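Local structure of glycosyl hydrolase BlGH5_18 (Bifidobacterium longum subsp. infantis, 7LQX) at residues V68-R76 / D114-T122. The protein is a family GH5_18 glycoside hydrolase of a gut bacterium that probably cleaves glycosidic bonds during the breakdown of N-glycans. Numbering follows the deposited sequence.
Sequences VWPYLQPNR and DFLPSWLVT
Trp119 donates the hydrogen bond that joins the two segments directly: its NE1 reaches the backbone O of Gln73 at 2.9 Å, nearly straight at 172°. That oxygen lies in the indole plane, though the donor sits 30° off the carbonyl plane. Gln73 also fixes the second indole, since its OE1 takes Trp69 NE1 on an in-plane lone pair, while its NE2 is held by Ala137 O of helix 132-149. Water completes the polar seam: one molecule links Pro74 O to Ser118 N, a second Pro74 O to Ser118 OG.

The rings do the packing. Pro117 CG stands 3.6 Å above the centroid of the five-membered ring of Trp69, almost on its normal, and Leu120 CD1 meets Trp69 CH2 at 3.5 Å. With CG lodged between its own N and carbonyl carbon (chi1 53°), Trp119 is layered between Leu120 CG on one face and Arg76 CA on the other; the arginine tip goes on to a salt bridge with Asp323 of the second subunit. Losing this indole to an alanine would probably leave Gln73 O without its NE1 donor and strip Arg76 of the ring under its backbone.

At the far end Val68 CG1 rests 3.9 Å from Phe115 CB. The contact joins the loops after strands 62-65 and 100-104 at the C-terminal face of the (beta/alpha)8 barrel characteristic of GH5 enzymes, beside the subunit interface.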
loop_
_atom_site.group_PDB
_atom_site.type_symbol
_atom_site.label_atom_id
_atom_site.label_comp_id
_atom_site.label_asym_id
_atom_site.label_seq_id
_atom_site.Cartn_x
_atom_site.Cartn_y
_atom_site.Cartn_z
ATOM N N VAL A 68 -3.793 -10.934 -0.426
ATOM C CA VAL A 68 -3.680 -9.477 -0.335
ATOM C C VAL A 68 -3.119 -8.924 -1.642
ATOM O O VAL A 68 -2.078 -9.377 -2.131
ATOM C CB VAL A 68 -2.845 -9.071 0.891
ATOM C CG1 VAL A 68 -2.513 -7.588 0.884
ATOM C CG2 VAL A 68 -3.600 -9.444 2.148
ATOM N N TRP A 69 -3.818 -7.936 -2.203
ATOM C CA TRP A 69 -3.600 -7.530 -3.591
ATOM C C TRP A 69 -2.220 -6.950 -3.846
ATOM O O TRP A 69 -1.593 -7.330 -4.850
ATOM C CB TRP A 69 -4.711 -6.550 -3.985
ATOM C CG TRP A 69 -4.828 -6.215 -5.431
ATOM C CD1 TRP A 69 -4.133 -6.754 -6.476
ATOM C CD2 TRP A 69 -5.697 -5.232 -5.985
ATOM N NE1 TRP A 69 -4.540 -6.174 -7.660
ATOM C CE2 TRP A 69 -5.499 -5.233 -7.378
ATOM C CE3 TRP A 69 -6.654 -4.368 -5.438
ATOM C CZ2 TRP A 69 -6.215 -4.394 -8.231
ATOM C CZ3 TRP A 69 -7.361 -3.540 -6.287
ATOM C CH2 TRP A 69 -7.137 -3.560 -7.667
ATOM N N PRO A 70 -1.691 -6.043 -3.017
ATOM C CA PRO A 70 -0.339 -5.520 -3.279
ATOM C C PRO A 70 0.745 -6.575 -3.263
ATOM O O PRO A 70 1.843 -6.303 -3.759
ATOM C CB PRO A 70 -0.124 -4.462 -2.182
ATOM C CG PRO A 70 -1.276 -4.619 -1.223
ATOM C CD PRO A 70 -2.395 -5.288 -1.964
ATOM N N TYR A 71 0.496 -7.761 -2.691
ATOM C CA TYR A 71 1.491 -8.829 -2.740
ATOM C C TYR A 71 1.315 -9.699 -3.979
ATOM O O TYR A 71 2.305 -10.205 -4.523
ATOM C CB TYR A 71 1.449 -9.718 -1.484
ATOM C CG TYR A 71 1.336 -8.965 -0.170
ATOM C CD1 TYR A 71 1.842 -7.680 -0.018
ATOM C CD2 TYR A 71 0.702 -9.543 0.910
ATOM C CE1 TYR A 71 1.693 -6.995 1.178
ATOM C CE2 TYR A 71 0.555 -8.871 2.099
ATOM C CZ TYR A 71 1.057 -7.602 2.232
ATOM O OH TYR A 71 0.887 -6.950 3.429
ATOM N N LEU A 72 0.067 -9.854 -4.444
ATOM C CA LEU A 72 -0.206 -10.625 -5.647
ATOM C C LEU A 72 0.217 -9.879 -6.906
ATOM O O LEU A 72 0.664 -10.497 -7.878
ATOM C CB LEU A 72 -1.703 -10.922 -5.769
ATOM C CG LEU A 72 -2.342 -11.988 -4.887
ATOM C CD1 LEU A 72 -3.851 -11.952 -5.085
ATOM C CD2 LEU A 72 -1.793 -13.357 -5.221
ATOM N N GLN A 73 0.028 -8.560 -6.933
ATOM C CA GLN A 73 0.181 -7.762 -8.153
ATOM C C GLN A 73 0.823 -6.430 -7.790
ATOM O O GLN A 73 0.186 -5.370 -7.830
ATOM C CB GLN A 73 -1.179 -7.573 -8.819
ATOM C CG GLN A 73 -1.135 -7.088 -10.243
ATOM C CD GLN A 73 -2.492 -7.195 -10.902
ATOM O OE1 GLN A 73 -3.515 -6.891 -10.289
ATOM N NE2 GLN A 73 -2.506 -7.648 -12.149
ATOM N N PRO A 74 2.103 -6.457 -7.418
ATOM C CA PRO A 74 2.754 -5.240 -6.907
ATOM C C PRO A 74 2.992 -4.182 -7.964
ATOM O O PRO A 74 3.169 -3.011 -7.612
ATOM C CB PRO A 74 4.075 -5.770 -6.328
ATOM C CG PRO A 74 4.332 -7.032 -7.100
ATOM C CD PRO A 74 2.982 -7.637 -7.338
ATOM N N ASN A 75 3.006 -4.565 -9.234
ATOM C CA ASN A 75 3.049 -3.674 -10.384
ATOM C C ASN A 75 1.915 -4.140 -11.283
ATOM O O ASN A 75 1.556 -5.322 -11.271
ATOM C CB ASN A 75 4.416 -3.783 -11.081
ATOM C CG ASN A 75 4.510 -2.952 -12.358
ATOM O OD1 ASN A 75 4.050 -3.380 -13.414
ATOM N ND2 ASN A 75 5.136 -1.794 -12.278
ATOM N N ARG A 76 1.340 -3.209 -12.047
ATOM C CA ARG A 76 0.164 -3.536 -12.846
ATOM C C ARG A 76 0.395 -4.761 -13.719
ATOM O O ARG A 76 -0.519 -5.565 -13.912
ATOM C CB ARG A 76 -0.253 -2.332 -13.692
ATOM C CG ARG A 76 -1.431 -2.585 -14.612
ATOM C CD ARG A 76 -2.021 -1.298 -15.158
ATOM N NE ARG A 76 -1.075 -0.420 -15.843
ATOM C CZ ARG A 76 -0.706 -0.547 -17.112
ATOM N NH1 ARG A 76 -1.174 -1.534 -17.864
ATOM N NH2 ARG A 76 0.134 0.332 -17.633
ATOM N N ASP A 114 -7.391 -0.543 4.036
ATOM C CA ASP A 114 -7.295 -0.660 2.590
ATOM C C ASP A 114 -5.897 -1.142 2.213
ATOM O O ASP A 114 -4.899 -0.591 2.684
ATOM C CB ASP A 114 -7.500 0.696 1.909
ATOM C CG ASP A 114 -8.945 1.152 1.839
ATOM O OD1 ASP A 114 -9.885 0.369 2.121
ATOM O OD2 ASP A 114 -9.108 2.342 1.480
ATOM N N PHE A 115 -5.829 -2.141 1.340
ATOM C CA PHE A 115 -4.584 -2.672 0.789
ATOM C C PHE A 115 -4.638 -2.475 -0.720
ATOM O O PHE A 115 -5.163 -3.325 -1.440
ATOM C CB PHE A 115 -4.437 -4.161 1.124
ATOM C CG PHE A 115 -4.296 -4.439 2.585
ATOM C CD1 PHE A 115 -3.056 -4.415 3.177
ATOM C CD2 PHE A 115 -5.402 -4.715 3.371
ATOM C CE1 PHE A 115 -2.915 -4.658 4.527
ATOM C CE2 PHE A 115 -5.264 -4.966 4.716
ATOM C CZ PHE A 115 -4.019 -4.928 5.296
ATOM N N LEU A 116 -4.124 -1.359 -1.197
ATOM C CA LEU A 116 -4.062 -1.118 -2.626
ATOM C C LEU A 116 -2.631 -1.203 -3.122
ATOM O O LEU A 116 -1.714 -0.719 -2.451
ATOM C CB LEU A 116 -4.607 0.261 -2.991
ATOM C CG LEU A 116 -6.123 0.377 -2.945
ATOM C CD1 LEU A 116 -6.528 1.740 -3.502
ATOM C CD2 LEU A 116 -6.839 -0.719 -3.721
ATOM N N PRO A 117 -2.404 -1.778 -4.299
ATOM C CA PRO A 117 -1.078 -1.678 -4.911
ATOM C C PRO A 117 -0.693 -0.229 -5.173
ATOM O O PRO A 117 -1.543 0.639 -5.394
ATOM C CB PRO A 117 -1.236 -2.444 -6.232
ATOM C CG PRO A 117 -2.459 -3.317 -6.035
ATOM C CD PRO A 117 -3.356 -2.518 -5.152
ATOM N N SER A 118 0.618 0.017 -5.188
ATOM C CA SER A 118 1.139 1.374 -5.345
ATOM C C SER A 118 0.777 1.984 -6.694
ATOM O O SER A 118 0.787 3.212 -6.834
ATOM C CB SER A 118 2.657 1.382 -5.141
ATOM O OG SER A 118 3.318 0.502 -6.032
ATOM N N TRP A 119 0.426 1.156 -7.677
ATOM C CA TRP A 119 0.060 1.641 -9.000
ATOM C C TRP A 119 -1.378 2.126 -9.083
ATOM O O TRP A 119 -1.830 2.486 -10.175
ATOM C CB TRP A 119 0.335 0.572 -10.063
ATOM C CG TRP A 119 -0.261 -0.797 -9.841
ATOM C CD1 TRP A 119 0.293 -1.835 -9.147
ATOM C CD2 TRP A 119 -1.494 -1.298 -10.379
ATOM N NE1 TRP A 119 -0.519 -2.940 -9.212
ATOM C CE2 TRP A 119 -1.634 -2.629 -9.943
ATOM C CE3 TRP A 119 -2.501 -0.744 -11.173
ATOM C CZ2 TRP A 119 -2.738 -3.411 -10.280
ATOM C CZ3 TRP A 119 -3.597 -1.527 -11.505
ATOM C CH2 TRP A 119 -3.696 -2.842 -11.066
ATOM N N LEU A 120 -2.103 2.154 -7.963
ATOM C CA LEU A 120 -3.445 2.712 -7.910
ATOM C C LEU A 120 -3.593 3.852 -6.908
ATOM O O LEU A 120 -4.722 4.310 -6.692
ATOM C CB LEU A 120 -4.471 1.619 -7.591
ATOM C CG LEU A 120 -4.738 0.654 -8.742
ATOM C CD1 LEU A 120 -5.607 -0.507 -8.284
ATOM C CD2 LEU A 120 -5.393 1.371 -9.915
ATOM N N VAL A 121 -2.501 4.339 -6.308
ATOM C CA VAL A 121 -2.594 5.336 -5.250
ATOM C C VAL A 121 -1.730 6.556 -5.552
ATOM O O VAL A 121 -0.750 6.487 -6.295
ATOM C CB VAL A 121 -2.207 4.775 -3.858
ATOM C CG1 VAL A 121 -2.991 3.509 -3.555
ATOM C CG2 VAL A 121 -0.703 4.526 -3.761
ATOM N N THR A 122 -2.111 7.678 -4.921
ATOM C CA THR A 122 -1.410 8.963 -4.907
ATOM C C THR A 122 -0.937 9.374 -6.296
ATOM O O THR A 122 -1.772 9.728 -7.132
ATOM C CB THR A 122 -0.306 9.005 -3.844
ATOM O OG1 THR A 122 0.724 8.070 -4.166
ATOM C CG2 THR A 122 -0.874 8.675 -2.457
HETATM O O HOH W 1 2.620 -2.078 -5.008
HETATM O O HOH W 2 3.914 -0.568 -8.523
#